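Local coordinates for putative glycosidase ph117-related (Bacteroides thetaiotaomicron, PDB 5A7V), which probably acts on beta-linked mannosides as a family GH130 glycosidase or phosphorylase, and here holds mannose in its central pocket, at residues Thr76-Ala81 / Leu91-Asp96; Asp146-Val151 / Thr346-Gly351; Lys191-Lys196 / Trp245-Asn250. All blocks are in the same frame, centred on the assembly; numbering follows the deposited sequence.

Contact 1 of 3, residues Thr76-Ala81 / Leu91-Asp96. With MAN (alpha-D-mannopyranose), chain E; MAN (alpha-D-mannopyranose), chain D; BMA (beta-D-mannopyranose), chain C.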
loop_
_atom_site.group_PDB
_atom_site.type_symbol
_atom_site.label_atom_id
_atom_site.label_comp_id
_atom_site.label_asym_id
_atom_site.label_seq_id
_atom_site.Cartn_x
_atom_site.Cartn_y
_atom_site.Cartn_z
ATOM N N THR A 76 4.250 13.371 4.604
ATOM C CA THR A 76 4.299 12.792 3.256
ATOM C C THR A 76 4.588 11.293 3.430
ATOM O O THR A 76 5.644 10.914 3.969
ATOM C CB THR A 76 5.394 13.424 2.386
ATOM O OG1 THR A 76 6.662 13.399 3.044
ATOM C CG2 THR A 76 5.036 14.834 2.039
ATOM N N PHE A 77 3.668 10.413 3.031
ATOM C CA PHE A 77 3.727 9.008 3.466
ATOM C C PHE A 77 2.985 8.130 2.455
ATOM O O PHE A 77 2.841 8.513 1.291
ATOM C CB PHE A 77 3.306 8.868 4.969
ATOM C CG PHE A 77 1.912 9.314 5.330
ATOM C CD1 PHE A 77 1.559 10.663 5.313
ATOM C CD2 PHE A 77 0.947 8.396 5.756
ATOM C CE1 PHE A 77 0.314 11.066 5.734
ATOM C CE2 PHE A 77 -0.300 8.780 6.178
ATOM C CZ PHE A 77 -0.629 10.137 6.165
ATOM N N ASN A 78 2.634 6.922 2.873
ATOM C CA ASN A 78 1.789 5.930 2.164
ATOM C C ASN A 78 1.732 6.107 0.643
ATOM O O ASN A 78 0.772 6.684 0.131
ATOM C CB ASN A 78 0.422 5.910 2.805
ATOM C CG ASN A 78 0.466 5.374 4.236
ATOM O OD1 ASN A 78 1.537 5.109 4.785
ATOM N ND2 ASN A 78 -0.691 5.290 4.838
ATOM N N PRO A 79 2.788 5.604 -0.009
ATOM C CA PRO A 79 2.998 5.897 -1.435
ATOM C C PRO A 79 2.625 4.758 -2.366
ATOM O O PRO A 79 2.739 3.577 -2.025
ATOM C CB PRO A 79 4.518 6.088 -1.496
ATOM C CG PRO A 79 5.022 5.082 -0.515
ATOM C CD PRO A 79 4.022 5.067 0.585
ATOM N N ALA A 80 2.200 5.114 -3.590
ATOM C CA ALA A 80 2.180 4.169 -4.718
ATOM C C ALA A 80 3.510 4.281 -5.443
ATOM O O ALA A 80 4.168 5.325 -5.387
ATOM C CB ALA A 80 1.064 4.531 -5.678
ATOM N N ALA A 81 3.865 3.244 -6.200
ATOM C CA ALA A 81 5.069 3.261 -6.994
ATOM C C ALA A 81 4.836 2.469 -8.251
ATOM O O ALA A 81 4.177 1.441 -8.235
ATOM C CB ALA A 81 6.278 2.754 -6.239
ATOM N N LEU A 91 3.849 8.189 -6.359
ATOM C CA LEU A 91 2.752 9.092 -5.977
ATOM C C LEU A 91 2.582 8.968 -4.462
ATOM O O LEU A 91 2.192 7.916 -3.975
ATOM C CB LEU A 91 1.451 8.817 -6.721
ATOM C CG LEU A 91 1.288 9.500 -8.102
ATOM C CD1 LEU A 91 2.284 8.948 -9.115
ATOM C CD2 LEU A 91 -0.135 9.473 -8.588
ATOM N N TYR A 92 2.932 10.034 -3.765
ATOM C CA TYR A 92 2.974 10.011 -2.293
ATOM C C TYR A 92 1.756 10.700 -1.695
ATOM O O TYR A 92 1.301 11.752 -2.173
ATOM C CB TYR A 92 4.272 10.591 -1.720
ATOM C CG TYR A 92 4.665 11.999 -2.189
ATOM C CD1 TYR A 92 5.427 12.204 -3.366
ATOM C CD2 TYR A 92 4.293 13.137 -1.478
ATOM C CE1 TYR A 92 5.816 13.464 -3.748
ATOM C CE2 TYR A 92 4.707 14.399 -1.859
ATOM C CZ TYR A 92 5.486 14.560 -2.977
ATOM O OH TYR A 92 5.893 15.821 -3.383
ATOM N N ARG A 93 1.229 10.119 -0.609
ATOM C CA ARG A 93 0.158 10.760 0.147
ATOM C C ARG A 93 0.737 11.978 0.880
ATOM O O ARG A 93 1.621 11.804 1.703
ATOM C CB ARG A 93 -0.450 9.773 1.140
ATOM C CG ARG A 93 -1.592 10.353 1.943
ATOM C CD ARG A 93 -2.158 9.394 2.982
ATOM N NE ARG A 93 -3.157 10.008 3.798
ATOM C CZ ARG A 93 -3.822 9.396 4.784
ATOM N NH1 ARG A 93 -3.724 8.071 4.971
ATOM N NH2 ARG A 93 -4.570 10.116 5.617
ATOM N N ALA A 94 0.174 13.145 0.669
ATOM C CA ALA A 94 0.624 14.373 1.286
ATOM C C ALA A 94 -0.521 15.018 2.014
ATOM O O ALA A 94 -1.651 15.102 1.517
ATOM C CB ALA A 94 1.136 15.330 0.238
ATOM N N GLU A 95 -0.247 15.452 3.257
ATOM C CA GLU A 95 -1.229 16.134 4.089
ATOM C C GLU A 95 -0.826 17.570 4.392
ATOM O O GLU A 95 0.371 17.850 4.639
ATOM C CB GLU A 95 -1.466 15.379 5.409
ATOM C CG GLU A 95 -2.241 14.090 5.210
ATOM C CD GLU A 95 -2.458 13.339 6.521
ATOM O OE1 GLU A 95 -1.581 13.453 7.449
ATOM O OE2 GLU A 95 -3.499 12.623 6.608
ATOM N N ASP A 96 -1.842 18.443 4.341
ATOM C CA ASP A 96 -1.736 19.866 4.708
ATOM C C ASP A 96 -1.986 20.050 6.214
ATOM O O ASP A 96 -2.065 19.048 6.963
ATOM C CB ASP A 96 -2.679 20.686 3.804
ATOM C CG ASP A 96 -4.151 20.406 4.038
ATOM O OD1 ASP A 96 -4.543 19.753 5.032
ATOM O OD2 ASP A 96 -4.959 20.916 3.212
HETATM C C1 MAN E . -4.807 2.490 8.369
HETATM C C2 MAN E . -4.038 2.513 7.031
HETATM C C3 MAN E . -3.224 3.786 6.728
HETATM C C4 MAN E . -2.463 4.272 7.974
HETATM C C5 MAN E . -2.717 3.393 9.213
HETATM C C6 MAN E . -2.085 3.980 10.495
HETATM O O1 MAN E . -5.074 1.068 8.866
HETATM O O2 MAN E . -5.034 2.330 6.016
HETATM O O3 MAN E . -4.035 4.862 6.295
HETATM O O4 MAN E . -1.099 4.318 7.607
HETATM O O5 MAN E . -4.168 3.306 9.376
HETATM O O6 MAN E . -2.691 5.246 10.789
HETATM C C1 MAN D . -7.871 6.250 9.436
HETATM C C2 MAN D . -6.515 6.063 8.904
HETATM C C3 MAN D . -6.161 7.406 8.306
HETATM C C4 MAN D . -7.182 7.944 7.311
HETATM C C5 MAN D . -8.596 7.831 7.851
HETATM C C6 MAN D . -9.645 7.885 6.761
HETATM O O1 MAN D . -8.004 7.016 10.573
HETATM O O2 MAN D . -6.454 5.116 7.844
HETATM O O3 MAN D . -4.899 7.398 7.624
HETATM O O4 MAN D . -6.912 9.331 7.037
HETATM O O5 MAN D . -8.814 6.599 8.509
HETATM O O6 MAN D . -9.485 6.855 5.779
HETATM C C1 BMA C . -7.715 6.215 9.515
HETATM C C2 BMA C . -6.315 6.349 8.905
HETATM C C3 BMA C . -6.180 7.722 8.287
HETATM C C4 BMA C . -7.313 7.971 7.311
HETATM C C5 BMA C . -8.673 7.596 7.912
HETATM C C6 BMA C . -9.805 7.677 6.904
HETATM O O1 BMA C . -7.983 4.996 10.189
HETATM O O2 BMA C . -6.124 5.378 7.868
HETATM O O3 BMA C . -4.870 7.933 7.635
HETATM O O4 BMA C . -7.286 9.368 6.978
HETATM O O5 BMA C . -8.694 6.263 8.472
HETATM O O6 BMA C . -9.602 6.832 5.768
#
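Arg-93 lies along the ring of Phe-77, the two side chains pointing the same way from a hydrogen-bonded pair. Its CD makes a CH-pi contact over one ring face, 3.9 Å from the centroid, while Phe-77 CZ comes up beneath the guanidinium, 3.5 Å from NE, with the two planes 32° apart. Arg-93 CG stands anti to the backbone N (chi1 -179°) and the chain stays extended to NE, carrying the guanidinium to the sugars. There its edge meets a mannose modelled as both anomers in one place; Arg-93 NH1 lies 2.9 Å from BMA O3. Glu-95 comes up at the edge of the same ring, its carboxylate steeply turned, with OE1 3.5 Å from Phe-77 CE1, and its OE2 makes a salt bridge to Arg-93 NH2 that is weak as a hydrogen bond.

The frame is an antiparallel beta hairpin, the inner two strands of a blade of the five-bladed propeller expected for GH130. Phe-77 N to Arg-93 O and Ala-80 N to Leu-91 O, both 2.8 Å, mark its two hydrogen-bonded pairs. A beta bulge at Asn-78 and Pro-79 shifts the register between them. Asn-78 ND2 reaches O4 of the chain E mannose at 3.0 Å, nearly straight at 171°. Farther out, Ser-107 fixes Arg-93 NE, Arg-105 pairs with Glu-95 OE1, and Asp-146 OD1 accepts from Asn-78 ND2 and forms a salt bridge with Arg-93 NH1.

Contact 2 of 3, residues Asp146-Val151 / Thr346-Gly351. With MAN (alpha-D-mannopyranose), chain E.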
loop_
_atom_site.group_PDB
_atom_site.type_symbol
_atom_site.label_atom_id
_atom_site.label_comp_id
_atom_site.label_asym_id
_atom_site.label_seq_id
_atom_site.Cartn_x
_atom_site.Cartn_y
_atom_site.Cartn_z
ATOM N N ASP A 146 -3.675 6.971 0.230
ATOM C CA ASP A 146 -3.168 5.597 0.210
ATOM C C ASP A 146 -3.291 4.887 -1.153
ATOM O O ASP A 146 -3.903 3.823 -1.285
ATOM C CB ASP A 146 -3.811 4.737 1.301
ATOM C CG ASP A 146 -3.623 5.240 2.739
ATOM O OD1 ASP A 146 -2.862 6.183 2.957
ATOM O OD2 ASP A 146 -4.275 4.597 3.603
ATOM N N PRO A 147 -2.667 5.491 -2.175
ATOM C CA PRO A 147 -2.775 4.911 -3.528
ATOM C C PRO A 147 -1.957 3.650 -3.691
ATOM O O PRO A 147 -0.879 3.500 -3.118
ATOM C CB PRO A 147 -2.221 6.030 -4.436
ATOM C CG PRO A 147 -1.171 6.679 -3.545
ATOM C CD PRO A 147 -1.808 6.682 -2.160
ATOM N N ARG A 148 -2.454 2.743 -4.541
ATOM C CA ARG A 148 -1.649 1.657 -5.071
ATOM C C ARG A 148 -1.821 1.705 -6.599
ATOM O O ARG A 148 -2.936 1.945 -7.066
ATOM C CB ARG A 148 -2.090 0.279 -4.609
ATOM C CG ARG A 148 -1.664 -0.047 -3.195
ATOM C CD ARG A 148 -2.715 0.086 -2.261
ATOM N NE ARG A 148 -2.488 -0.506 -0.924
ATOM C CZ ARG A 148 -2.941 0.101 0.142
ATOM N NH1 ARG A 148 -3.522 1.248 0.080
ATOM N NH2 ARG A 148 -2.716 -0.440 1.331
ATOM N N ILE A 149 -0.716 1.495 -7.327
ATOM C CA ILE A 149 -0.781 1.603 -8.814
ATOM C C ILE A 149 -0.212 0.332 -9.436
ATOM O O ILE A 149 0.845 -0.171 -9.046
ATOM C CB ILE A 149 -0.026 2.827 -9.342
ATOM C CG1 ILE A 149 -0.751 4.106 -8.884
ATOM C CG2 ILE A 149 0.091 2.798 -10.868
ATOM C CD1 ILE A 149 -0.024 5.423 -9.085
ATOM N N ALA A 150 -0.964 -0.176 -10.430
ATOM C CA ALA A 150 -0.524 -1.263 -11.306
ATOM C C ALA A 150 -0.838 -0.843 -12.740
ATOM O O ALA A 150 -1.561 0.134 -12.927
ATOM C CB ALA A 150 -1.207 -2.565 -10.941
ATOM N N VAL A 151 -0.267 -1.547 -13.722
ATOM C CA VAL A 151 -0.465 -1.136 -15.129
ATOM C C VAL A 151 -0.823 -2.345 -15.976
ATOM O O VAL A 151 -0.264 -3.424 -15.810
ATOM C CB VAL A 151 0.782 -0.408 -15.652
ATOM C CG1 VAL A 151 2.023 -1.289 -15.795
ATOM C CG2 VAL A 151 0.517 0.344 -16.963
ATOM N N THR A 346 4.974 2.704 12.065
ATOM C CA THR A 346 4.604 1.858 10.903
ATOM C C THR A 346 5.782 1.729 9.984
ATOM O O THR A 346 6.566 2.696 9.836
ATOM C CB THR A 346 3.426 2.422 10.043
ATOM O OG1 THR A 346 3.947 3.484 9.231
ATOM C CG2 THR A 346 2.230 2.881 10.832
ATOM N N VAL A 347 5.817 0.603 9.254
ATOM C CA VAL A 347 6.419 0.530 7.919
ATOM C C VAL A 347 5.288 0.057 7.006
ATOM O O VAL A 347 5.060 -1.151 6.832
ATOM C CB VAL A 347 7.687 -0.339 7.837
ATOM C CG1 VAL A 347 8.844 0.375 8.524
ATOM C CG2 VAL A 347 7.504 -1.734 8.436
ATOM N N PHE A 348 4.515 1.009 6.484
ATOM C CA PHE A 348 3.255 0.685 5.800
ATOM C C PHE A 348 3.547 0.463 4.307
ATOM O O PHE A 348 3.719 1.414 3.552
ATOM C CB PHE A 348 2.231 1.791 6.010
ATOM C CG PHE A 348 0.839 1.398 5.638
ATOM C CD1 PHE A 348 0.039 0.640 6.500
ATOM C CD2 PHE A 348 0.333 1.718 4.356
ATOM C CE1 PHE A 348 -1.216 0.228 6.133
ATOM C CE2 PHE A 348 -0.931 1.320 4.014
ATOM C CZ PHE A 348 -1.714 0.590 4.866
ATOM N N ILE A 349 3.694 -0.810 3.933
ATOM C CA ILE A 349 4.153 -1.153 2.606
ATOM C C ILE A 349 3.048 -1.009 1.585
ATOM O O ILE A 349 1.917 -1.425 1.808
ATOM C CB ILE A 349 4.829 -2.531 2.596
ATOM C CG1 ILE A 349 3.889 -3.675 2.984
ATOM C CG2 ILE A 349 6.097 -2.531 3.443
ATOM C CD1 ILE A 349 4.333 -5.040 2.495
ATOM N N GLU A 350 3.417 -0.404 0.441
ATOM C CA GLU A 350 2.372 0.046 -0.460
ATOM C C GLU A 350 2.792 0.137 -1.928
ATOM O O GLU A 350 1.880 0.079 -2.791
ATOM C CB GLU A 350 1.850 1.377 0.032
ATOM C CG GLU A 350 0.566 1.857 -0.601
ATOM C CD GLU A 350 -0.031 3.043 0.124
ATOM O OE1 GLU A 350 0.046 3.130 1.369
ATOM O OE2 GLU A 350 -0.672 3.939 -0.508
ATOM N N GLY A 351 4.071 0.296 -2.230
ATOM C CA GLY A 351 4.528 0.345 -3.615
ATOM C C GLY A 351 5.688 -0.600 -3.851
ATOM O O GLY A 351 6.529 -0.780 -2.945
HETATM C C1 MAN E . -4.807 2.490 8.369
HETATM C C2 MAN E . -4.038 2.513 7.031
HETATM C C3 MAN E . -3.224 3.786 6.728
HETATM C C4 MAN E . -2.463 4.272 7.974
HETATM C C5 MAN E . -2.717 3.393 9.213
HETATM C C6 MAN E . -2.085 3.980 10.495
HETATM O O1 MAN E . -5.074 1.068 8.866
HETATM O O2 MAN E . -5.034 2.330 6.016
HETATM O O3 MAN E . -4.035 4.862 6.295
HETATM O O4 MAN E . -1.099 4.318 7.607
HETATM O O5 MAN E . -4.168 3.306 9.376
HETATM O O6 MAN E . -2.691 5.246 10.789
HETATM O O HOH W 1 1.600 0.912 -5.589
#
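Glu-350 O takes a 2.9 Å hydrogen bond from a water that itself accepts one from Ile-149 N at 3.0 Å, and Arg-148 CG packs against the same carbonyl oxygen. This single water spans two strands that are too far apart for direct backbone pairing, their closest axial approach being 6.7 Å. Most of the remaining contact is Arg-148 against Glu-350. The arginine chain bends at chi2 (102°), which lays the guanidinium over the Glu-350 side chain: CG of Glu-350 sits beneath one face, 3.9 Å from NE, and the carboxylate is stacked almost parallel to the guanidinium, 11° apart. Any charge pairing of Arg-148 NH1 with Glu-350 OE2 is long, out of the guanidinium plane and doubtful, the oxygen being uncertainly placed. Instead NH1 donates to Asp-146 O at 2.9 Å, and NE and NH2 go to the carbonyls of Gly-274 and Cys-273, bonds that fix the rotation of the group. The buried OE1 of Glu-350 has no polar partner in the model.

Arg-148 NH2 approaches Phe-348 CE2 at 3.7 Å with the two planes nearly perpendicular. Phe-348 turns one ring face to the chain E mannose, CZ lying 3.7 Å from C2, while Asp-146 OD2 stands 2.7 Å from O3 of that sugar, in a site completed by residues such as Glu-231, Glu-272 and Asp-367. The segments lie on the first strands of two antiparallel sheets, consistent with inner strands of separate GH130 propeller blades, and strand 75-84 packs against both, Asn-78 on Phe-348 and Glu-350, Ala-80 on Pro-147.

Contact 3 of 3, residues Lys191-Lys196 / Trp245-Asn250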
loop_
_atom_site.group_PDB
_atom_site.type_symbol
_atom_site.label_atom_id
_atom_site.label_comp_id
_atom_site.label_asym_id
_atom_site.label_seq_id
_atom_site.Cartn_x
_atom_site.Cartn_y
_atom_site.Cartn_z
ATOM N N LYS A 191 -21.350 -0.665 -7.823
ATOM C CA LYS A 191 -22.367 -1.266 -8.709
ATOM C C LYS A 191 -22.800 -2.686 -8.296
ATOM O O LYS A 191 -23.967 -3.058 -8.499
ATOM C CB LYS A 191 -21.773 -1.326 -10.124
ATOM C CG LYS A 191 -22.666 -1.790 -11.256
ATOM C CD LYS A 191 -21.989 -1.588 -12.621
ATOM C CE LYS A 191 -21.172 -2.786 -13.094
ATOM N NZ LYS A 191 -21.395 -2.986 -14.556
ATOM N N ALA A 192 -21.849 -3.485 -7.801
ATOM C CA ALA A 192 -22.110 -4.908 -7.587
ATOM C C ALA A 192 -23.295 -5.160 -6.643
ATOM O O ALA A 192 -23.559 -4.398 -5.722
ATOM C CB ALA A 192 -20.847 -5.576 -7.016
ATOM N N TYR A 193 -24.002 -6.260 -6.863
ATOM C CA TYR A 193 -25.072 -6.691 -5.978
ATOM C C TYR A 193 -26.098 -5.562 -5.750
ATOM O O TYR A 193 -26.494 -5.291 -4.618
ATOM C CB TYR A 193 -24.515 -7.227 -4.655
ATOM C CG TYR A 193 -23.498 -8.358 -4.812
ATOM C CD1 TYR A 193 -23.865 -9.604 -5.308
ATOM C CD2 TYR A 193 -22.176 -8.190 -4.451
ATOM C CE1 TYR A 193 -22.923 -10.621 -5.465
ATOM C CE2 TYR A 193 -21.236 -9.193 -4.621
ATOM C CZ TYR A 193 -21.588 -10.408 -5.091
ATOM O OH TYR A 193 -20.603 -11.381 -5.225
ATOM N N ASP A 194 -26.472 -4.863 -6.837
ATOM C CA ASP A 194 -27.476 -3.796 -6.796
ATOM C C ASP A 194 -27.093 -2.705 -5.784
ATOM O O ASP A 194 -27.942 -2.165 -5.067
ATOM C CB ASP A 194 -28.876 -4.383 -6.494
ATOM C CG ASP A 194 -29.999 -3.409 -6.757
ATOM O OD1 ASP A 194 -29.873 -2.568 -7.670
ATOM O OD2 ASP A 194 -31.031 -3.479 -6.043
ATOM N N GLY A 195 -25.794 -2.412 -5.710
ATOM C CA GLY A 195 -25.285 -1.369 -4.826
ATOM C C GLY A 195 -25.149 -1.709 -3.371
ATOM O O GLY A 195 -24.955 -0.806 -2.560
ATOM N N LYS A 196 -25.210 -2.987 -3.025
ATOM C CA LYS A 196 -25.146 -3.396 -1.593
ATOM C C LYS A 196 -24.001 -2.762 -0.810
ATOM O O LYS A 196 -24.190 -2.391 0.359
ATOM C CB LYS A 196 -25.075 -4.931 -1.501
ATOM C CG LYS A 196 -24.949 -5.577 -0.102
ATOM C CD LYS A 196 -25.061 -7.094 -0.249
ATOM C CE LYS A 196 -24.877 -7.872 1.033
ATOM N NZ LYS A 196 -25.813 -7.427 2.080
ATOM N N TRP A 245 -15.844 -3.614 -9.486
ATOM C CA TRP A 245 -15.354 -4.847 -8.827
ATOM C C TRP A 245 -16.476 -5.535 -8.067
ATOM O O TRP A 245 -17.314 -4.868 -7.450
ATOM C CB TRP A 245 -14.182 -4.469 -7.879
ATOM C CG TRP A 245 -12.973 -3.997 -8.627
ATOM C CD1 TRP A 245 -12.711 -2.703 -9.086
ATOM C CD2 TRP A 245 -11.873 -4.812 -9.093
ATOM N NE1 TRP A 245 -11.541 -2.699 -9.779
ATOM C CE2 TRP A 245 -10.991 -3.960 -9.807
ATOM C CE3 TRP A 245 -11.546 -6.179 -8.981
ATOM C CZ2 TRP A 245 -9.806 -4.417 -10.368
ATOM C CZ3 TRP A 245 -10.408 -6.630 -9.585
ATOM C CH2 TRP A 245 -9.545 -5.765 -10.279
ATOM N N THR A 246 -16.469 -6.878 -8.105
ATOM C CA THR A 246 -17.491 -7.697 -7.481
ATOM C C THR A 246 -16.838 -8.510 -6.365
ATOM O O THR A 246 -16.044 -9.404 -6.648
ATOM C CB THR A 246 -18.149 -8.591 -8.535
ATOM O OG1 THR A 246 -18.735 -7.774 -9.556
ATOM C CG2 THR A 246 -19.204 -9.497 -7.904
ATOM N N PRO A 247 -17.124 -8.147 -5.083
ATOM C CA PRO A 247 -16.530 -8.917 -3.995
ATOM C C PRO A 247 -16.969 -10.365 -3.964
ATOM O O PRO A 247 -18.098 -10.675 -4.359
ATOM C CB PRO A 247 -16.995 -8.192 -2.732
ATOM C CG PRO A 247 -17.404 -6.848 -3.143
ATOM C CD PRO A 247 -17.909 -7.009 -4.582
ATOM N N TYR A 248 -16.068 -11.231 -3.481
ATOM C CA TYR A 248 -16.441 -12.612 -3.175
ATOM C C TYR A 248 -17.286 -12.596 -1.886
ATOM O O TYR A 248 -16.887 -11.979 -0.886
ATOM C CB TYR A 248 -15.235 -13.525 -2.967
ATOM C CG TYR A 248 -14.519 -13.981 -4.203
ATOM C CD1 TYR A 248 -13.559 -13.182 -4.789
ATOM C CD2 TYR A 248 -14.771 -15.219 -4.764
ATOM C CE1 TYR A 248 -12.870 -13.572 -5.950
ATOM C CE2 TYR A 248 -14.089 -15.631 -5.910
ATOM C CZ TYR A 248 -13.144 -14.792 -6.509
ATOM O OH TYR A 248 -12.411 -15.203 -7.610
ATOM N N VAL A 249 -18.392 -13.326 -1.899
ATOM C CA VAL A 249 -19.320 -13.341 -0.803
ATOM C C VAL A 249 -19.636 -14.769 -0.380
ATOM O O VAL A 249 -19.445 -15.741 -1.114
ATOM C CB VAL A 249 -20.640 -12.560 -1.106
ATOM C CG1 VAL A 249 -20.337 -11.091 -1.347
ATOM C CG2 VAL A 249 -21.439 -13.177 -2.248
ATOM N N ASN A 250 -20.088 -14.852 0.862
ATOM C CA ASN A 250 -20.545 -16.107 1.487
ATOM C C ASN A 250 -21.971 -16.464 1.053
ATOM O O ASN A 250 -22.641 -15.675 0.367
ATOM C CB ASN A 250 -20.513 -15.927 2.997
ATOM C CG ASN A 250 -19.099 -15.936 3.548
ATOM O OD1 ASN A 250 -18.283 -16.790 3.183
ATOM N ND2 ASN A 250 -18.800 -14.993 4.442
HETATM O O HOH W 2 -19.036 -2.926 -8.375
#
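Tyr-193 OH donates a 2.7 Å hydrogen bond to Pro-247 O, the donor lying nearly on the extension of the carbonyl bond. This anchors the closely packed half of the contact. The tyrosine end is wedged among aliphatic groups: Thr-246 CG2 and Val-249 CG2 each come to 3.6 Å from Tyr-193 OH, and Val-249 CG1 lies 3.9 Å from Tyr-193 CE2. Pro-247 CD touches Tyr-193 CE2 as well. The tyrosine side chain crosses that of Thr-246 at about a right angle. Ala-192 adds a second foothold, its CB resting 3.6 Å from Trp-245 O.

Wetter ground lies beside Ala-192, where a water accepts from its backbone N at 2.9 Å and sits 2.8 Å from Trp-245 O, filling in where no direct backbone bond spans the segments. Tyr-193 itself remains largely exposed to solvent. From it to Gly-195 the backbone makes a left-handed helical turn, weakly bonded, with Gly-195 N to Ala-192 O among its bonds. Trp-245 bonds through its backbone to Ala-188, and the contact joins the turn after strand 183-187, the last of its four-stranded sheet, to edge strand 246-247 of the next, consistent with adjacent blades at the rim of a propeller.

How the contacts relate
Contacts 1 and 2 are buried near the middle of the chain, their centres 9 Å apart, and share one sugar site: both touch the chain E mannose. They also meet directly, through packing of Pro-79 O on Glu-350 CG among other touches. Contact 1 is true strand pairing inside one sheet, whereas contact 2 joins strands of different sheets through charged groups, a water and side-chain packing. Contact 3 is peripheral, its centre 24 Å from the centre of contact 2 and 29 Å from that of contact 1, touching neither. It carries no sugar and no charge pairing, relying on one tyrosine bond, apolar packing and solvent.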